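Long-range contacts in pyoverdine biosynthesis protein PvcB (Pseudomonas aeruginosa, PDB 4YLM), which catalyses the iron- and 2-oxoglutarate-dependent oxidation of tyrosine isonitrile during the biosynthesis of paerucumarin: residues E95-E100 / F266-P271; V121-V126 / D255-L260. All coordinates share one frame; numbering follows the deposited sequence.

Overall arrangement
The chain, a TfdA-family oxygenase with the double-stranded beta-helix core of that family, shows how one closure can enclose another. Leaving strand 91-95, it enters contact 1, whose partner 266-271 comes just before strand 272-286. Inside this long loop it passes the iron ligands His-112 and Asp-114 and reaches strand 120-131, which meets 255-260 in contact 2. Contact 2 is therefore nested within contact 1, and the third ligand, His-261, follows it directly. Contact 1 ties two loops together at the surface, where strand 91-95 ends and strand 272-286 begins, whereas contact 2 joins a core strand to the turn between strands 251-255 and 259-263; their centres lie 26 Å apart.

Contact 1: residues E95-E100 / F266-P271; sequences EQEGAE and FAHRAP
Gly-98 and Arg-269 are joined through the backbone, the amide N of Gly-98 giving a nearly straight hydrogen bond (174°) to the carbonyl O of Arg-269 at 2.7 Å, while further back the CA of Pro-271 rests against the O of Glu-95 in a CA-H...O contact. The motif is a type II beta turn, Gln-96 to Ala-99, docked on an irregular loop; Gly-98 fills its third position with positive phi. Arg-269 buries more surface here than any other residue. Its CG stands anti to the backbone N (chi1 -168°), and CD beyond it lies against the O of Gln-96, where the chain bends at chi3 toward the O of Ala-99. At the edge of the guanidinium, NE makes a weak hydrogen bond of 3.4 Å to the O of Ala-99, and NH1 forms a salt bridge of 2.8 Å with OE1 of Glu-95. The side chains of Glu-95 and Arg-269 cross at about a right angle, carboxylate and guanidinium planes 64° apart. Arg-263 also forms a salt bridge with OE1, so two positive groups converge on one carboxylate oxygen, which would be expected to favour its ionised form. Phe-266 lies over one guanidinium face, its CE2 offset toward the rim. Nearer the start of the turn, CB of Glu-97 meets CD of Pro-271 at 3.8 Å. The joint lies at the protein surface, away from the iron ligands. Beside the turn, the imidazole of His-268 brings CE1 to 3.7 Å from CA of Gly-98 and NE2 to 3.5 Å from CG of Glu-97.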
ATOM      1  N   GLU A  95      -5.951 -11.816 -33.343  1.00 38.57           N
ATOM      2  CA  GLU A  95      -7.038 -12.402 -34.115  1.00 37.97           C
ATOM      3  C   GLU A  95      -7.414 -11.494 -35.270  1.00 38.62           C
ATOM      4  O   GLU A  95      -7.361 -10.264 -35.150  1.00 31.45           O
ATOM      5  CB  GLU A  95      -8.251 -12.658 -33.232  1.00 42.89           C
ATOM      6  CG  GLU A  95      -7.953 -13.600 -32.090  1.00 47.55           C
ATOM      7  CD  GLU A  95      -9.196 -14.247 -31.549  1.00 51.08           C
ATOM      8  OE1 GLU A  95      -9.075 -15.229 -30.789  1.00 56.49           O
ATOM      9  OE2 GLU A  95     -10.299 -13.774 -31.893  1.00 55.75           O
ATOM     10  N   GLN A  96      -7.784 -12.108 -36.392  1.00 35.76           N
ATOM     11  CA  GLN A  96      -8.106 -11.361 -37.600  1.00 33.36           C
ATOM     12  C   GLN A  96      -9.585 -11.427 -37.875  1.00 32.20           C
ATOM     13  O   GLN A  96     -10.254 -12.387 -37.509  1.00 34.11           O
ATOM     14  CB  GLN A  96      -7.336 -11.909 -38.803  1.00 31.06           C
ATOM     15  CG  GLN A  96      -5.895 -11.450 -38.867  1.00 32.33           C
ATOM     16  CD  GLN A  96      -5.170 -12.056 -40.054  1.00 36.58           C
ATOM     17  OE1 GLN A  96      -5.019 -11.427 -41.114  1.00 31.99           O
ATOM     18  NE2 GLN A  96      -4.726 -13.284 -39.888  1.00 25.91           N
ATOM     19  N   GLU A  97     -10.094 -10.397 -38.533  1.00 36.26           N
ATOM     20  CA  GLU A  97     -11.519 -10.312 -38.784  1.00 41.72           C
ATOM     21  C   GLU A  97     -12.021 -11.522 -39.565  1.00 43.39           C
ATOM     22  O   GLU A  97     -11.499 -11.840 -40.632  1.00 36.99           O
ATOM     23  CB  GLU A  97     -11.842  -9.025 -39.530  1.00 37.65           C
ATOM     24  CG  GLU A  97     -13.325  -8.752 -39.606  1.00 48.78           C
ATOM     25  CD  GLU A  97     -13.622  -7.413 -40.217  1.00 53.24           C
ATOM     26  OE1 GLU A  97     -12.664  -6.644 -40.437  1.00 51.33           O
ATOM     27  OE2 GLU A  97     -14.812  -7.133 -40.481  1.00 67.11           O
ATOM     28  N   GLY A  98     -13.015 -12.207 -39.013  1.00 43.89           N
ATOM     29  CA  GLY A  98     -13.681 -13.293 -39.707  1.00 43.15           C
ATOM     30  C   GLY A  98     -12.811 -14.499 -40.000  1.00 46.57           C
ATOM     31  O   GLY A  98     -13.120 -15.288 -40.892  1.00 46.31           O
ATOM     32  N   ALA A  99     -11.717 -14.648 -39.263  1.00 42.81           N
ATOM     33  CA  ALA A  99     -10.852 -15.804 -39.434  1.00 43.36           C
ATOM     34  C   ALA A  99     -11.467 -17.008 -38.728  1.00 59.36           C
ATOM     35  O   ALA A  99     -12.454 -16.869 -38.000  1.00 60.02           O
ATOM     36  CB  ALA A  99      -9.456 -15.516 -38.900  1.00 39.37           C
ATOM     37  N   GLU A 100     -10.887 -18.186 -38.948  1.00 62.93           N
ATOM     38  CA  GLU A 100     -11.370 -19.411 -38.309  1.00 64.31           C
ATOM     39  C   GLU A 100     -10.648 -20.638 -38.848  1.00 66.29           C
ATOM     40  O   GLU A 100     -10.887 -21.060 -39.982  1.00 67.26           O
ATOM     41  CB  GLU A 100     -12.879 -19.569 -38.511  1.00 65.80           C
ATOM     42  N   PHE A 266     -18.373 -16.991 -30.258  1.00 48.63           N
ATOM     43  CA  PHE A 266     -18.496 -15.925 -31.244  1.00 53.70           C
ATOM     44  C   PHE A 266     -19.040 -16.424 -32.579  1.00 56.34           C
ATOM     45  O   PHE A 266     -18.812 -17.570 -32.974  1.00 52.89           O
ATOM     46  CB  PHE A 266     -17.155 -15.224 -31.449  1.00 50.87           C
ATOM     47  CG  PHE A 266     -15.996 -16.164 -31.546  1.00 56.40           C
ATOM     48  CD1 PHE A 266     -15.412 -16.680 -30.401  1.00 54.61           C
ATOM     49  CD2 PHE A 266     -15.491 -16.535 -32.779  1.00 56.38           C
ATOM     50  CE1 PHE A 266     -14.340 -17.550 -30.484  1.00 59.41           C
ATOM     51  CE2 PHE A 266     -14.424 -17.409 -32.870  1.00 58.56           C
ATOM     52  CZ  PHE A 266     -13.848 -17.918 -31.722  1.00 57.66           C
ATOM     53  N   ALA A 267     -19.774 -15.555 -33.262  1.00 53.36           N
ATOM     54  CA  ALA A 267     -20.217 -15.847 -34.615  1.00 64.83           C
ATOM     55  C   ALA A 267     -19.219 -15.220 -35.570  1.00 58.14           C
ATOM     56  O   ALA A 267     -18.614 -15.910 -36.386  1.00 65.73           O
ATOM     57  CB  ALA A 267     -21.616 -15.299 -34.856  1.00 63.17           C
ATOM     58  N   HIS A 268     -19.029 -13.911 -35.436  1.00 63.70           N
ATOM     59  CA  HIS A 268     -18.077 -13.178 -36.269  1.00 63.17           C
ATOM     60  C   HIS A 268     -16.864 -12.694 -35.473  1.00 60.46           C
ATOM     61  O   HIS A 268     -16.926 -11.677 -34.777  1.00 62.78           O
ATOM     62  CB  HIS A 268     -18.762 -11.986 -36.946  1.00 61.10           C
ATOM     63  CG  HIS A 268     -17.858 -11.206 -37.851  1.00 62.35           C
ATOM     64  ND1 HIS A 268     -17.208 -11.776 -38.926  1.00 61.86           N
ATOM     65  CD2 HIS A 268     -17.498  -9.900 -37.842  1.00 61.62           C
ATOM     66  CE1 HIS A 268     -16.488 -10.854 -39.540  1.00 59.98           C
ATOM     67  NE2 HIS A 268     -16.646  -9.707 -38.901  1.00 58.40           N
ATOM     68  N   ARG A 269     -15.760 -13.428 -35.591  1.00 60.52           N
ATOM     69  CA  ARG A 269     -14.514 -13.061 -34.930  1.00 57.46           C
ATOM     70  C   ARG A 269     -14.073 -11.682 -35.390  1.00 49.73           C
ATOM     71  O   ARG A 269     -13.938 -11.443 -36.581  1.00 51.70           O
ATOM     72  CB  ARG A 269     -13.423 -14.086 -35.247  1.00 52.73           C
ATOM     73  CG  ARG A 269     -12.189 -13.945 -34.392  1.00 52.81           C
ATOM     74  CD  ARG A 269     -11.060 -14.823 -34.894  1.00 52.10           C
ATOM     75  NE  ARG A 269     -11.402 -16.241 -34.858  1.00 53.90           N
ATOM     76  CZ  ARG A 269     -11.139 -17.048 -33.836  1.00 58.55           C
ATOM     77  NH1 ARG A 269     -10.534 -16.579 -32.754  1.00 56.80           N
ATOM     78  NH2 ARG A 269     -11.481 -18.327 -33.896  1.00 59.85           N
ATOM     79  N   ALA A 270     -13.860 -10.769 -34.451  1.00 51.90           N
ATOM     80  CA  ALA A 270     -13.438  -9.416 -34.804  1.00 49.35           C
ATOM     81  C   ALA A 270     -11.917  -9.293 -34.717  1.00 40.03           C
ATOM     82  O   ALA A 270     -11.262 -10.135 -34.113  1.00 45.93           O
ATOM     83  CB  ALA A 270     -14.114  -8.395 -33.907  1.00 57.27           C
ATOM     84  N   PRO A 271     -11.353  -8.256 -35.342  1.00 37.68           N
ATOM     85  CA  PRO A 271      -9.905  -8.039 -35.312  1.00 38.85           C
ATOM     86  C   PRO A 271      -9.468  -7.541 -33.930  1.00 47.02           C
ATOM     87  O   PRO A 271     -10.050  -6.587 -33.405  1.00 45.12           O
ATOM     88  CB  PRO A 271      -9.698  -6.955 -36.360  1.00 40.28           C
ATOM     89  CG  PRO A 271     -10.994  -6.251 -36.435  1.00 40.69           C
ATOM     90  CD  PRO A 271     -12.047  -7.258 -36.169  1.00 43.64           C
TER

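Contact 2: residues V121-V126 / D255-L260; sequences VPEFQV and DNLTLL
Asp-255 and Phe-124 face each other as an antiparallel non-hydrogen-bonded pair, at the end of strand 251-255 in the double-stranded beta-helix core expected of a TfdA-type oxygenase. The CA of Asp-255 approaches CD1 of Phe-124, whose ring carries CG of Glu-123 over the centre of one face. Glu-123 and Phe-124 both lie opposite Ile-279, a classic beta bulge. The carboxylate of Asp-255 turns back on its own chain: OD1 takes the amide of Leu-257 at 3.1 Å, closing an Asx turn, and OD2 is met by OG1 of Thr-258, both from above the carboxylate plane. A water donates to OD1 and to OE2 of Glu-123, bridging two acids; Arg-53 pairs with the latter and His-56 bonds OD2. Asn-256 grips the neighbouring strand twice. Its N reaches the O of Glu-123 at 2.8 Å, and its ND2 the O of Pro-122 at 3.0 Å, close to straight (163°). With CG anti to the backbone N (chi1 -179°), the amide group is carried toward the strand, and the O of Pro-122 lies close to its plane. Leu-257 then lays its branches against the strand: CD1 meets CG of Glu-123 at 3.7 Å, and CD2 meets CG1 of Val-121 at 3.9 Å. Thr-258 and Leu-259 close the turn, both amides bonding to the O of Asp-255. OD1 of Asn-256 accepts from the backbone N of Asp-114, and NE2 of Gln-125 bonds OD2 of that residue. As Asp-114 is an iron ligand of the active site, Asn-256 and Gln-125 are consistent with second-shell residues that position the aspartate.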
ATOM      1  N   VAL A 121       2.240 -21.813 -10.382  1.00 30.89           N
ATOM      2  CA  VAL A 121       0.975 -21.186 -10.757  1.00 28.77           C
ATOM      3  C   VAL A 121       1.093 -19.665 -10.602  1.00 27.72           C
ATOM      4  O   VAL A 121       1.471 -19.174  -9.539  1.00 29.07           O
ATOM      5  CB  VAL A 121      -0.190 -21.757  -9.884  1.00 28.05           C
ATOM      6  CG1 VAL A 121      -1.504 -21.071 -10.198  1.00 23.91           C
ATOM      7  CG2 VAL A 121      -0.310 -23.278 -10.082  1.00 30.99           C
ATOM      8  N   PRO A 122       0.799 -18.910 -11.669  1.00 24.65           N
ATOM      9  CA  PRO A 122       0.936 -17.454 -11.559  1.00 25.14           C
ATOM     10  C   PRO A 122      -0.186 -16.866 -10.711  1.00 26.53           C
ATOM     11  O   PRO A 122      -1.300 -17.373 -10.772  1.00 22.71           O
ATOM     12  CB  PRO A 122       0.788 -16.983 -13.002  1.00 25.13           C
ATOM     13  CG  PRO A 122      -0.106 -18.018 -13.634  1.00 27.12           C
ATOM     14  CD  PRO A 122       0.264 -19.329 -12.979  1.00 26.29           C
ATOM     15  N   GLU A 123       0.094 -15.812  -9.941  1.00 25.61           N
ATOM     16  CA  GLU A 123      -0.981 -15.152  -9.199  1.00 23.30           C
ATOM     17  C   GLU A 123      -1.836 -14.266 -10.103  1.00 21.78           C
ATOM     18  O   GLU A 123      -3.058 -14.251  -9.981  1.00 21.84           O
ATOM     19  CB  GLU A 123      -0.446 -14.345  -7.997  1.00 22.00           C
ATOM     20  CG  GLU A 123      -1.568 -13.632  -7.217  1.00 22.21           C
ATOM     21  CD  GLU A 123      -1.117 -13.069  -5.869  1.00 27.54           C
ATOM     22  OE1 GLU A 123       0.107 -12.952  -5.642  1.00 26.28           O
ATOM     23  OE2 GLU A 123      -1.996 -12.744  -5.039  1.00 22.40           O
ATOM     24  N   PHE A 124      -1.196 -13.526 -11.007  1.00 19.99           N
ATOM     25  CA  PHE A 124      -1.904 -12.573 -11.855  1.00 21.41           C
ATOM     26  C   PHE A 124      -1.697 -12.826 -13.341  1.00 24.60           C
ATOM     27  O   PHE A 124      -0.604 -13.241 -13.777  1.00 22.89           O
ATOM     28  CB  PHE A 124      -1.428 -11.132 -11.590  1.00 22.86           C
ATOM     29  CG  PHE A 124      -1.586 -10.673 -10.158  1.00 22.88           C
ATOM     30  CD1 PHE A 124      -2.850 -10.494  -9.598  1.00 21.92           C
ATOM     31  CD2 PHE A 124      -0.466 -10.409  -9.379  1.00 24.22           C
ATOM     32  CE1 PHE A 124      -2.988 -10.059  -8.260  1.00 23.59           C
ATOM     33  CE2 PHE A 124      -0.594  -9.976  -8.049  1.00 26.21           C
ATOM     34  CZ  PHE A 124      -1.853  -9.803  -7.495  1.00 22.43           C
ATOM     35  N   GLN A 125      -2.742 -12.522 -14.112  1.00 21.79           N
ATOM     36  CA  GLN A 125      -2.624 -12.284 -15.547  1.00 23.57           C
ATOM     37  C   GLN A 125      -2.672 -10.767 -15.754  1.00 24.91           C
ATOM     38  O   GLN A 125      -3.529 -10.090 -15.191  1.00 23.00           O
ATOM     39  CB  GLN A 125      -3.797 -12.928 -16.310  1.00 22.29           C
ATOM     40  CG  GLN A 125      -3.998 -14.428 -16.084  1.00 26.20           C
ATOM     41  CD  GLN A 125      -5.455 -14.848 -16.280  1.00 34.44           C
ATOM     42  OE1 GLN A 125      -6.370 -14.192 -15.783  1.00 38.26           O
ATOM     43  NE2 GLN A 125      -5.673 -15.922 -17.023  1.00 32.63           N
ATOM     44  N   VAL A 126      -1.735 -10.230 -16.530  1.00 21.99           N
ATOM     45  CA  VAL A 126      -1.784  -8.841 -16.947  1.00 21.21           C
ATOM     46  C   VAL A 126      -2.021  -8.843 -18.459  1.00 24.51           C
ATOM     47  O   VAL A 126      -1.215  -9.385 -19.216  1.00 24.76           O
ATOM     48  CB  VAL A 126      -0.477  -8.095 -16.619  1.00 20.38           C
ATOM     49  CG1 VAL A 126      -0.512  -6.671 -17.175  1.00 23.28           C
ATOM     50  CG2 VAL A 126      -0.256  -8.069 -15.096  1.00 24.34           C
ATOM     51  N   ASP A 255      -6.895 -11.653 -10.934  1.00 17.64           N
ATOM     52  CA  ASP A 255      -6.453 -12.517  -9.842  1.00 20.39           C
ATOM     53  C   ASP A 255      -6.726 -13.971 -10.229  1.00 24.55           C
ATOM     54  O   ASP A 255      -7.822 -14.492 -10.002  1.00 22.46           O
ATOM     55  CB  ASP A 255      -7.217 -12.130  -8.550  1.00 19.59           C
ATOM     56  CG  ASP A 255      -6.876 -13.002  -7.351  1.00 22.70           C
ATOM     57  OD1 ASP A 255      -5.977 -13.870  -7.437  1.00 22.28           O
ATOM     58  OD2 ASP A 255      -7.528 -12.802  -6.286  1.00 21.85           O
ATOM     59  N   ASN A 256      -5.722 -14.613 -10.824  1.00 22.36           N
ATOM     60  CA  ASN A 256      -5.829 -15.997 -11.283  1.00 22.38           C
ATOM     61  C   ASN A 256      -6.026 -17.018 -10.154  1.00 25.46           C
ATOM     62  O   ASN A 256      -6.411 -18.154 -10.417  1.00 23.67           O
ATOM     63  CB  ASN A 256      -4.584 -16.358 -12.114  1.00 19.88           C
ATOM     64  CG  ASN A 256      -4.624 -17.777 -12.654  1.00 26.19           C
ATOM     65  OD1 ASN A 256      -5.499 -18.141 -13.459  1.00 24.70           O
ATOM     66  ND2 ASN A 256      -3.657 -18.581 -12.237  1.00 22.51           N
ATOM     67  N   LEU A 257      -5.758 -16.625  -8.902  1.00 21.60           N
ATOM     68  CA  LEU A 257      -5.895 -17.552  -7.771  1.00 22.44           C
ATOM     69  C   LEU A 257      -7.327 -17.616  -7.241  1.00 23.20           C
ATOM     70  O   LEU A 257      -7.684 -18.540  -6.506  1.00 25.20           O
ATOM     71  CB  LEU A 257      -4.921 -17.194  -6.627  1.00 23.27           C
ATOM     72  CG  LEU A 257      -3.435 -17.096  -7.017  1.00 24.59           C
ATOM     73  CD1 LEU A 257      -2.559 -16.844  -5.783  1.00 24.57           C
ATOM     74  CD2 LEU A 257      -2.976 -18.375  -7.751  1.00 23.93           C
ATOM     75  N   THR A 258      -8.140 -16.639  -7.627  1.00 22.34           N
ATOM     76  CA  THR A 258      -9.510 -16.508  -7.138  1.00 22.03           C
ATOM     77  C   THR A 258     -10.534 -16.673  -8.266  1.00 24.49           C
ATOM     78  O   THR A 258     -11.588 -17.275  -8.072  1.00 24.91           O
ATOM     79  CB  THR A 258      -9.725 -15.125  -6.491  1.00 24.66           C
ATOM     80  OG1 THR A 258      -8.806 -14.975  -5.400  1.00 22.25           O
ATOM     81  CG2 THR A 258     -11.161 -14.984  -5.954  1.00 22.26           C
ATOM     82  N   LEU A 259     -10.234 -16.111  -9.433  1.00 21.03           N
ATOM     83  CA  LEU A 259     -11.156 -16.189 -10.559  1.00 21.81           C
ATOM     84  C   LEU A 259     -10.936 -17.460 -11.363  1.00 25.11           C
ATOM     85  O   LEU A 259      -9.904 -18.122 -11.231  1.00 25.47           O
ATOM     86  CB  LEU A 259     -10.947 -15.016 -11.519  1.00 20.80           C
ATOM     87  CG  LEU A 259     -10.970 -13.611 -10.919  1.00 22.00           C
ATOM     88  CD1 LEU A 259     -10.644 -12.617 -12.022  1.00 18.27           C
ATOM     89  CD2 LEU A 259     -12.344 -13.331 -10.307  1.00 21.58           C
ATOM     90  N   LEU A 260     -11.925 -17.782 -12.188  1.00 22.36           N
ATOM     91  CA  LEU A 260     -11.743 -18.679 -13.326  1.00 25.29           C
ATOM     92  C   LEU A 260     -12.025 -17.812 -14.526  1.00 25.59           C
ATOM     93  O   LEU A 260     -12.708 -16.793 -14.413  1.00 25.29           O
ATOM     94  CB  LEU A 260     -12.734 -19.847 -13.285  1.00 24.10           C
ATOM     95  CG  LEU A 260     -12.625 -20.741 -12.049  1.00 25.33           C
ATOM     96  CD1 LEU A 260     -13.750 -21.792 -12.001  1.00 24.72           C
ATOM     97  CD2 LEU A 260     -11.247 -21.401 -11.986  1.00 27.05           C
TER
HETATM   98  O   HOH W   1      -4.571 -13.807  -5.070  1.00 22.05           O